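Local coordinates for organic hydroperoxide resistance protein (Legionella pneumophila, PDB 6MJN), which probably detoxifies organic hydroperoxides by thiol-dependent reduction, protecting the bacterium against oxidative stress, at the interface of chains A and B. Sequence-based numbering; all coordinates share one arbitrary frame. Chains: chain A/B, Organic hydroperoxide resistance protein.

Contact 1: the interface of chains A and B. Residues chain A 54-55, 58-60, 62-63, 85-89; chain B 15-19, 27, 34, 56.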
# COMPACT_ATOMS: atom_id res chain seq x y z
N GLU A 54 -2.72 -7.09 0.40
CA GLU A 54 -1.56 -7.22 1.29
C GLU A 54 -0.26 -7.34 0.49
O GLU A 54 0.77 -6.79 0.90
CB GLU A 54 -1.72 -8.41 2.23
CG GLU A 54 -2.79 -8.21 3.32
CD GLU A 54 -4.21 -8.04 2.75
OE1 GLU A 54 -4.66 -8.92 2.00
OE2 GLU A 54 -4.85 -7.00 3.03
N GLN A 55 -0.27 -8.08 -0.61
CA GLN A 55 0.90 -8.14 -1.47
C GLN A 55 1.21 -6.79 -2.11
O GLN A 55 2.38 -6.41 -2.24
CB GLN A 55 0.72 -9.20 -2.56
CG GLN A 55 0.67 -10.62 -2.04
CD GLN A 55 0.87 -11.63 -3.14
OE1 GLN A 55 0.52 -11.37 -4.29
NE2 GLN A 55 1.47 -12.78 -2.79
N ALA A 58 2.85 -4.79 0.56
CA ALA A 58 4.20 -5.31 0.80
C ALA A 58 5.16 -4.85 -0.28
O ALA A 58 6.27 -4.38 0.02
CB ALA A 58 4.18 -6.83 0.86
N ALA A 59 4.77 -4.99 -1.54
CA ALA A 59 5.66 -4.62 -2.65
C ALA A 59 5.91 -3.12 -2.67
O ALA A 59 7.04 -2.67 -2.89
CB ALA A 59 5.06 -5.08 -3.97
N GLY A 60 4.86 -2.32 -2.48
CA GLY A 60 5.05 -0.88 -2.50
C GLY A 60 5.90 -0.41 -1.33
O GLY A 60 6.72 0.51 -1.49
N ALA A 62 8.29 -2.18 0.29
CA ALA A 62 9.69 -2.58 0.06
C ALA A 62 10.37 -1.63 -0.93
O ALA A 62 11.52 -1.22 -0.73
CB ALA A 62 9.77 -4.02 -0.47
N ALA A 63 9.67 -1.28 -2.01
CA ALA A 63 10.24 -0.36 -2.99
C ALA A 63 10.37 1.05 -2.41
O ALA A 63 11.39 1.72 -2.61
CB ALA A 63 9.38 -0.35 -4.25
N MET A 85 15.72 -4.53 -0.32
CA MET A 85 14.76 -4.38 0.74
C MET A 85 13.76 -5.53 0.72
O MET A 85 13.17 -5.83 -0.32
CB MET A 85 14.05 -3.05 0.54
CG MET A 85 13.36 -2.53 1.75
SD MET A 85 14.53 -2.12 3.06
CE MET A 85 13.43 -2.58 4.36
N THR A 86 13.57 -6.15 1.88
CA THR A 86 12.53 -7.16 2.08
C THR A 86 11.47 -6.58 3.00
O THR A 86 11.79 -5.94 4.01
CB THR A 86 13.14 -8.44 2.68
OG1 THR A 86 14.13 -8.94 1.78
CG2 THR A 86 12.05 -9.51 2.90
N SER A 87 10.20 -6.75 2.64
CA SER A 87 9.12 -6.43 3.54
C SER A 87 8.30 -7.69 3.76
O SER A 87 8.15 -8.52 2.86
CB SER A 87 8.20 -5.32 2.99
OG SER A 87 7.58 -5.77 1.80
N GLU A 88 7.78 -7.85 4.96
CA GLU A 88 6.91 -8.97 5.26
C GLU A 88 5.64 -8.40 5.87
O GLU A 88 5.71 -7.72 6.90
CB GLU A 88 7.61 -9.94 6.23
CG GLU A 88 6.75 -11.05 6.72
CD GLU A 88 7.47 -11.87 7.77
OE1 GLU A 88 8.53 -12.46 7.44
OE2 GLU A 88 7.01 -11.90 8.93
N VAL A 89 4.50 -8.67 5.26
CA VAL A 89 3.23 -8.09 5.67
C VAL A 89 2.31 -9.22 6.13
O VAL A 89 2.13 -10.20 5.40
CB VAL A 89 2.57 -7.30 4.53
CG1 VAL A 89 1.14 -6.90 4.93
CG2 VAL A 89 3.40 -6.07 4.22
N THR B 15 2.77 -12.37 3.65
CA THR B 15 3.34 -12.32 2.31
C THR B 15 4.65 -11.54 2.39
O THR B 15 4.80 -10.66 3.24
CB THR B 15 2.34 -11.71 1.29
OG1 THR B 15 2.91 -11.74 -0.03
CG2 THR B 15 1.97 -10.26 1.64
N ILE B 16 5.60 -11.90 1.54
CA ILE B 16 6.94 -11.30 1.58
C ILE B 16 7.25 -10.74 0.19
O ILE B 16 7.09 -11.46 -0.80
CB ILE B 16 8.00 -12.34 2.00
CG1 ILE B 16 7.78 -12.76 3.46
CG2 ILE B 16 9.42 -11.81 1.79
CD1 ILE B 16 8.58 -13.98 3.84
N ALA B 17 7.71 -9.49 0.14
CA ALA B 17 8.16 -8.87 -1.11
C ALA B 17 9.61 -8.44 -1.01
O ALA B 17 10.07 -8.03 0.06
CB ALA B 17 7.33 -7.65 -1.48
N LYS B 18 10.33 -8.50 -2.13
CA LYS B 18 11.74 -8.12 -2.17
C LYS B 18 11.94 -7.18 -3.35
O LYS B 18 11.51 -7.49 -4.47
CB LYS B 18 12.65 -9.34 -2.30
CG LYS B 18 12.59 -10.31 -1.11
CD LYS B 18 13.54 -11.48 -1.32
CE LYS B 18 13.67 -12.30 -0.05
NZ LYS B 18 14.68 -13.39 -0.20
N ALA B 19 12.47 -5.99 -3.07
CA ALA B 19 12.71 -4.96 -4.07
C ALA B 19 14.20 -4.71 -4.20
O ALA B 19 14.94 -4.79 -3.22
CB ALA B 19 11.99 -3.64 -3.72
N VAL B 27 10.36 -5.40 -8.13
CA VAL B 27 9.88 -5.95 -6.86
C VAL B 27 9.02 -7.18 -7.13
O VAL B 27 8.22 -7.19 -8.08
CB VAL B 27 9.12 -4.88 -6.04
CG1 VAL B 27 7.88 -4.41 -6.80
CG2 VAL B 27 8.75 -5.39 -4.65
N LEU B 34 3.10 -11.70 -7.68
CA LEU B 34 3.25 -10.31 -8.09
C LEU B 34 4.70 -10.10 -8.48
O LEU B 34 5.59 -10.30 -7.65
CB LEU B 34 2.88 -9.36 -6.95
CG LEU B 34 2.67 -7.88 -7.26
CD1 LEU B 34 1.48 -7.70 -8.21
CD2 LEU B 34 2.45 -7.12 -5.96
N LEU B 56 0.82 1.39 -6.44
CA LEU B 56 0.57 0.17 -5.67
C LEU B 56 -0.31 0.45 -4.46
O LEU B 56 -1.19 -0.35 -4.15
CB LEU B 56 1.89 -0.46 -5.26
CG LEU B 56 2.66 -0.96 -6.47
CD1 LEU B 56 4.07 -1.32 -6.07
CD2 LEU B 56 1.92 -2.15 -7.06

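Contact 2: the interface of chains A and B. Residues chain A 43-44, 89-93, 99; chain B 9-14.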
# COMPACT_ATOMS: atom_id res chain seq x y z
N GLU A 43 -5.30 -18.93 2.44
CA GLU A 43 -5.26 -18.81 3.90
C GLU A 43 -6.51 -18.16 4.44
O GLU A 43 -6.86 -18.36 5.61
CB GLU A 43 -4.03 -18.01 4.33
CG GLU A 43 -2.69 -18.68 4.07
CD GLU A 43 -2.11 -18.34 2.71
OE1 GLU A 43 -2.88 -17.99 1.79
OE2 GLU A 43 -0.87 -18.43 2.57
N LEU A 44 -7.20 -17.35 3.62
CA LEU A 44 -8.43 -16.69 4.03
C LEU A 44 -9.67 -17.39 3.49
O LEU A 44 -10.78 -16.88 3.67
CB LEU A 44 -8.41 -15.23 3.60
CG LEU A 44 -7.19 -14.42 4.09
CD1 LEU A 44 -7.25 -12.96 3.63
CD2 LEU A 44 -7.04 -14.51 5.60
N VAL A 89 4.50 -8.67 5.26
CA VAL A 89 3.23 -8.09 5.67
C VAL A 89 2.31 -9.22 6.13
O VAL A 89 2.13 -10.20 5.40
CB VAL A 89 2.57 -7.30 4.53
CG1 VAL A 89 1.14 -6.90 4.93
CG2 VAL A 89 3.40 -6.07 4.22
N SER A 90 1.73 -9.06 7.31
CA SER A 90 0.83 -10.05 7.89
C SER A 90 -0.51 -9.43 8.22
O SER A 90 -0.60 -8.24 8.51
CB SER A 90 1.41 -10.65 9.18
OG SER A 90 2.49 -11.49 8.88
N LEU A 91 -1.54 -10.27 8.21
CA LEU A 91 -2.88 -9.91 8.65
C LEU A 91 -3.19 -10.59 9.98
O LEU A 91 -2.91 -11.78 10.15
CB LEU A 91 -3.94 -10.34 7.62
CG LEU A 91 -4.44 -9.38 6.55
CD1 LEU A 91 -5.42 -10.14 5.65
CD2 LEU A 91 -5.13 -8.19 7.18
N TYR A 92 -3.76 -9.82 10.91
CA TYR A 92 -4.16 -10.32 12.22
C TYR A 92 -5.63 -10.00 12.44
O TYR A 92 -6.13 -8.97 11.99
CB TYR A 92 -3.31 -9.69 13.35
CG TYR A 92 -1.83 -9.92 13.18
CD1 TYR A 92 -1.06 -9.05 12.40
CD2 TYR A 92 -1.20 -11.01 13.77
CE1 TYR A 92 0.30 -9.26 12.22
CE2 TYR A 92 0.17 -11.23 13.60
CZ TYR A 92 0.91 -10.34 12.84
OH TYR A 92 2.27 -10.56 12.65
N ALA A 93 -6.32 -10.89 13.15
CA ALA A 93 -7.74 -10.69 13.42
C ALA A 93 -7.91 -9.85 14.68
O ALA A 93 -7.29 -10.14 15.71
CB ALA A 93 -8.46 -12.03 13.57
N PHE A 99 -9.67 -6.92 10.60
CA PHE A 99 -8.30 -7.36 10.41
C PHE A 99 -7.35 -6.17 10.48
O PHE A 99 -7.73 -5.03 10.20
CB PHE A 99 -8.14 -8.10 9.08
CG PHE A 99 -8.89 -9.41 9.03
CD1 PHE A 99 -9.18 -10.10 10.20
CD2 PHE A 99 -9.32 -9.95 7.82
CE1 PHE A 99 -9.88 -11.30 10.17
CE2 PHE A 99 -10.01 -11.16 7.79
CZ PHE A 99 -10.29 -11.83 8.96
N MET B 9 -0.94 -12.39 19.06
CA MET B 9 -1.87 -12.92 18.09
C MET B 9 -1.12 -13.54 16.91
O MET B 9 -0.03 -13.11 16.54
CB MET B 9 -2.80 -11.83 17.58
CG MET B 9 -3.06 -10.73 18.56
SD MET B 9 -4.42 -9.73 17.96
CE MET B 9 -5.77 -10.87 18.24
N LYS B 10 -1.75 -14.55 16.31
CA LYS B 10 -1.15 -15.27 15.20
C LYS B 10 -1.58 -14.65 13.88
O LYS B 10 -2.73 -14.23 13.72
CB LYS B 10 -1.56 -16.75 15.23
N ALA B 11 -0.65 -14.59 12.93
CA ALA B 11 -0.94 -14.07 11.60
C ALA B 11 -1.82 -15.04 10.82
O ALA B 11 -1.48 -16.22 10.68
CB ALA B 11 0.36 -13.81 10.84
N LEU B 12 -2.95 -14.54 10.29
CA LEU B 12 -3.80 -15.36 9.43
C LEU B 12 -3.18 -15.58 8.06
O LEU B 12 -3.48 -16.58 7.39
CB LEU B 12 -5.17 -14.73 9.20
CG LEU B 12 -5.91 -13.77 10.13
CD1 LEU B 12 -7.35 -13.66 9.66
CD2 LEU B 12 -5.87 -14.22 11.57
N TYR B 13 -2.34 -14.64 7.62
CA TYR B 13 -1.79 -14.62 6.27
C TYR B 13 -0.53 -13.77 6.32
O TYR B 13 -0.49 -12.75 7.00
CB TYR B 13 -2.80 -14.04 5.27
CG TYR B 13 -2.24 -13.83 3.87
CD1 TYR B 13 -1.93 -14.91 3.05
CD2 TYR B 13 -2.04 -12.55 3.37
CE1 TYR B 13 -1.42 -14.72 1.76
CE2 TYR B 13 -1.54 -12.34 2.09
CZ TYR B 13 -1.23 -13.43 1.29
OH TYR B 13 -0.73 -13.24 0.03
N THR B 14 0.51 -14.21 5.61
CA THR B 14 1.75 -13.46 5.56
C THR B 14 2.28 -13.50 4.14
O THR B 14 2.24 -14.54 3.49
CB THR B 14 2.80 -14.04 6.54
OG1 THR B 14 2.29 -13.96 7.88
CG2 THR B 14 4.10 -13.27 6.46
O HOH W 1 -5.58 -18.19 7.98
O HOH W 2 0.45 -17.04 4.82
O HOH W 3 -4.84 -13.12 14.42

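Contact 3: the interface of chains A and B. Residues chain A 13, 15, 31, 33-34, 56; chain B 36, 50-51, 55-56.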
# COMPACT_ATOMS: atom_id res chain seq x y z
N TYR A 13 2.85 14.47 -7.29
CA TYR A 13 2.46 13.39 -8.19
C TYR A 13 1.11 12.88 -7.73
O TYR A 13 0.87 12.76 -6.52
CB TYR A 13 3.50 12.26 -8.17
CG TYR A 13 3.10 11.01 -8.91
CD1 TYR A 13 2.95 11.01 -10.29
CD2 TYR A 13 2.89 9.81 -8.24
CE1 TYR A 13 2.57 9.86 -10.98
CE2 TYR A 13 2.50 8.66 -8.91
CZ TYR A 13 2.36 8.69 -10.29
OH TYR A 13 2.00 7.54 -10.98
N THR A 15 -2.05 9.86 -8.73
CA THR A 15 -2.43 8.71 -9.53
C THR A 15 -3.78 8.19 -9.05
O THR A 15 -4.16 8.39 -7.90
CB THR A 15 -1.37 7.60 -9.45
OG1 THR A 15 -1.74 6.53 -10.34
CG2 THR A 15 -1.21 7.07 -8.04
N ASP A 31 -3.85 5.36 -16.02
CA ASP A 31 -2.88 5.46 -17.11
C ASP A 31 -2.48 4.10 -17.66
O ASP A 31 -1.68 4.05 -18.60
CB ASP A 31 -1.64 6.26 -16.67
CG ASP A 31 -0.85 5.59 -15.53
OD1 ASP A 31 -1.18 4.46 -15.11
OD2 ASP A 31 0.12 6.22 -15.06
N LEU A 33 -0.61 1.71 -16.44
CA LEU A 33 0.69 1.15 -16.09
C LEU A 33 0.58 -0.03 -15.13
O LEU A 33 1.49 -0.87 -15.07
CB LEU A 33 1.58 2.24 -15.49
CG LEU A 33 2.08 3.31 -16.46
CD1 LEU A 33 2.93 4.35 -15.72
CD2 LEU A 33 2.86 2.69 -17.60
N LEU A 34 -0.51 -0.11 -14.38
CA LEU A 34 -0.76 -1.20 -13.43
C LEU A 34 -2.14 -1.77 -13.73
O LEU A 34 -3.14 -1.05 -13.64
CB LEU A 34 -0.68 -0.69 -11.98
CG LEU A 34 -0.73 -1.69 -10.83
CD1 LEU A 34 0.48 -2.64 -10.87
CD2 LEU A 34 -0.76 -0.95 -9.50
N LEU A 56 0.17 -6.06 -2.54
CA LEU A 56 0.40 -4.74 -3.12
C LEU A 56 1.07 -3.83 -2.12
O LEU A 56 2.05 -3.14 -2.45
CB LEU A 56 -0.92 -4.11 -3.62
CG LEU A 56 -1.47 -4.90 -4.81
CD1 LEU A 56 -2.82 -4.41 -5.24
CD2 LEU A 56 -0.50 -4.85 -6.00
N LEU B 36 6.91 -7.13 -10.66
CA LEU B 36 6.65 -5.79 -11.19
C LEU B 36 7.94 -5.02 -11.44
O LEU B 36 8.78 -4.90 -10.54
CB LEU B 36 5.78 -4.98 -10.22
CG LEU B 36 4.37 -5.45 -9.94
CD1 LEU B 36 3.83 -4.57 -8.84
CD2 LEU B 36 3.53 -5.34 -11.20
N ALA B 50 6.49 2.31 -16.22
CA ALA B 50 6.23 1.22 -15.28
C ALA B 50 5.58 1.80 -14.03
O ALA B 50 5.49 3.02 -13.86
CB ALA B 50 7.51 0.46 -14.92
N THR B 51 5.12 0.92 -13.12
CA THR B 51 4.39 1.38 -11.95
C THR B 51 5.35 1.89 -10.87
O THR B 51 6.57 1.93 -11.06
CB THR B 51 3.47 0.28 -11.42
OG1 THR B 51 2.52 0.85 -10.50
CG2 THR B 51 4.26 -0.78 -10.70
N GLN B 55 1.14 4.11 -7.01
CA GLN B 55 0.14 3.33 -7.73
C GLN B 55 -0.20 2.05 -6.98
O GLN B 55 -1.36 1.64 -6.93
CB GLN B 55 0.66 2.99 -9.14
CG GLN B 55 0.70 4.21 -10.04
CD GLN B 55 0.83 3.86 -11.52
OE1 GLN B 55 1.25 2.76 -11.90
NE2 GLN B 55 0.48 4.82 -12.36
N LEU B 56 0.82 1.39 -6.44
CA LEU B 56 0.57 0.17 -5.67
C LEU B 56 -0.31 0.45 -4.46
O LEU B 56 -1.19 -0.35 -4.15
CB LEU B 56 1.89 -0.46 -5.26
CG LEU B 56 2.66 -0.96 -6.47
CD1 LEU B 56 4.07 -1.32 -6.07
CD2 LEU B 56 1.92 -2.15 -7.06

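Contact 1: the interface of chains A and B
Strand 13-20 of chain B runs antiparallel along strand 82-93 of chain A, so the beta-sheet continues across the dimer. Paired main-chain bonds reach from A:Met85 and B:Ala19 to A:Val89 and B:Thr15. A:Val89 N gives B:Thr15 O the straightest of them, 2.8 Å long with 168° at the hydrogen.

Side chains alternate between the two faces of this sheet. On one face, A:Glu88 and B:Ile16 lie side by side and point the same way, aliphatic part against aliphatic part, with A:Glu88 CG 3.8 Å from B:Ile16 CG1. The A:Thr86 and B:Ile16 side chains cross obliquely, their CG2 methyls 3.7 Å apart. A:Thr86 also runs alongside the extended B:Lys18, its hydroxyl OG1 against the lysine methylenes.

The other face rests on helix 53-75 of chain A, where small residues allow a close fit. B:Ala17 CB presses on the helix backbone, 3.6 Å from A:Ala59 CA. B:Ala19 CB settles by A:Ala62 and A:Ala63, and from helix 53-76 of chain B, B:Leu56 CD1 touches A:Gly60 CA. A:Ser87 takes the crowded rotamer (chi1 63°), which swings A:Ser87 OG under the sheet to the helix carbonyl A:Ala58 O at 2.6 Å.

Near the start of that helix, A:Gln55 crosses B:Thr15 at about a right angle. The threonine hydroxyl is turned anti to its own backbone N (chi1 -177°), and A:Gln55 NE2 donates to B:Thr15 OG1 in a bent bond of 3.3 Å.

Contact 2: the interface of chains A and B
In this OsmC-like dimer, the stretch leading into strand 13-20 of chain B clips onto the last part of strand 82-93 of chain A, and B:Leu12 is its anchor, the residue with most surface hidden by the partner in this patch. B:Leu12 N is bound by A:Leu91 O at 2.8 Å, nearly along the C=O axis. The side chain leaves with chi1 at -27°, well off a staggered position, which may mean some strain. B:Leu12 CB stands 4.1 Å from A:Leu44 CD2, the two leucines crossing at about a right angle. CG comes next, close to A:Leu91 O. At the fork, B:Leu12 CD2 turns to A:Ala93 CB at 3.9 Å, while B:Leu12 CD1 sits over one face of the A:Phe99 ring, offset toward the rim and 3.5 Å from A:Phe99 CE1.

The carbonyl of B:Leu12 is tied to A:Glu43 O through a water. The carboxylate of A:Glu43, brought back by a bend at chi2 (90°), lies by the CD1 and CE1 border of B:Tyr13, the carboxylate and ring planes 79° apart. A second water joins A:Glu43 OE2 to B:Thr14 N.

Further along, A:Leu91 N donates to B:Tyr13 O at 2.9 Å, continuing the antiparallel pairing. Beside it the hydroxyls A:Ser90 OG and B:Thr14 OG1 meet at 2.7 Å; either could be the donor. A:Tyr92 lays its CD2 and CE2 border along the backbone of B:Met9 to B:Ala11, with A:Tyr92 CE2 3.6 Å from B:Ala11 CA.

Contact 3: the interface of chains A and B
B:Gln55 and A:Leu34 bury the most surface here, followed by A:Leu33, as a loop of chain A closes over the start of helix 53-76 of chain B.

B:Gln55 extends beyond CG, and its amide is anchored at the oxygen and only loosely engaged at the nitrogen. B:Gln55 OE1 receives B:Thr51 OG1 at 2.7 Å, in the carbonyl plane and on a lone pair, which fixes the rotation of the amide. B:Gln55 NE2 is thereby pointed at chain A, where it meets the carboxylate of A:Asp31 tip to tip, 3.1 Å from A:Asp31 OD2 and similarly near OD1. Both bonds are bent and weak, and the amide and carboxylate planes stand 66° apart, so the carboxylate's charge may matter more than any one bond. A:Asp31 is itself positioned by A:Leu33 N, which meets A:Asp31 OD1 from above the carboxylate plane at 3.1 Å. The A:Tyr13 side chain runs across that of B:Gln55 at about a right angle, ring and amide planes 35° apart, with A:Tyr13 OH 3.4 Å from B:Gln55 NE2.

A:Leu33 sets CB beside B:Gln55 OE1 and sends CD1 to the carbonyl B:Ala50 O. A:Leu34, with CG anti to its backbone N (chi1 -173°), passes B:Thr51 OG1 and forks: A:Leu34 CD1 reaches B:Leu36 CD2 at 4.1 Å, and A:Leu34 CD2 reaches B:Leu56 CD2 at 3.8 Å. B:Leu56 CD2 also touches A:Leu56 CD2, where the two helices meet. The site thus pins the beginning of one subunit's long helix beneath the other subunit's loop.

Contact 1 lies between the other two: its C-alpha centre is about 15 Å from that of contact 2 and 14 Å from that of contact 3, which are themselves about 25 Å apart. Contacts 1 and 2 share A:Val89 and form one continuous seam between strand 82-93 of chain A and the N-terminal segment of chain B. Contacts 1 and 3 share B:Leu56, joining that seam to the paired long helices. Two-fold symmetry repeats every contact with the chains exchanged, so each subunit both gives and receives an N-terminal strand, consistent with the intertwined dimer typical of the family.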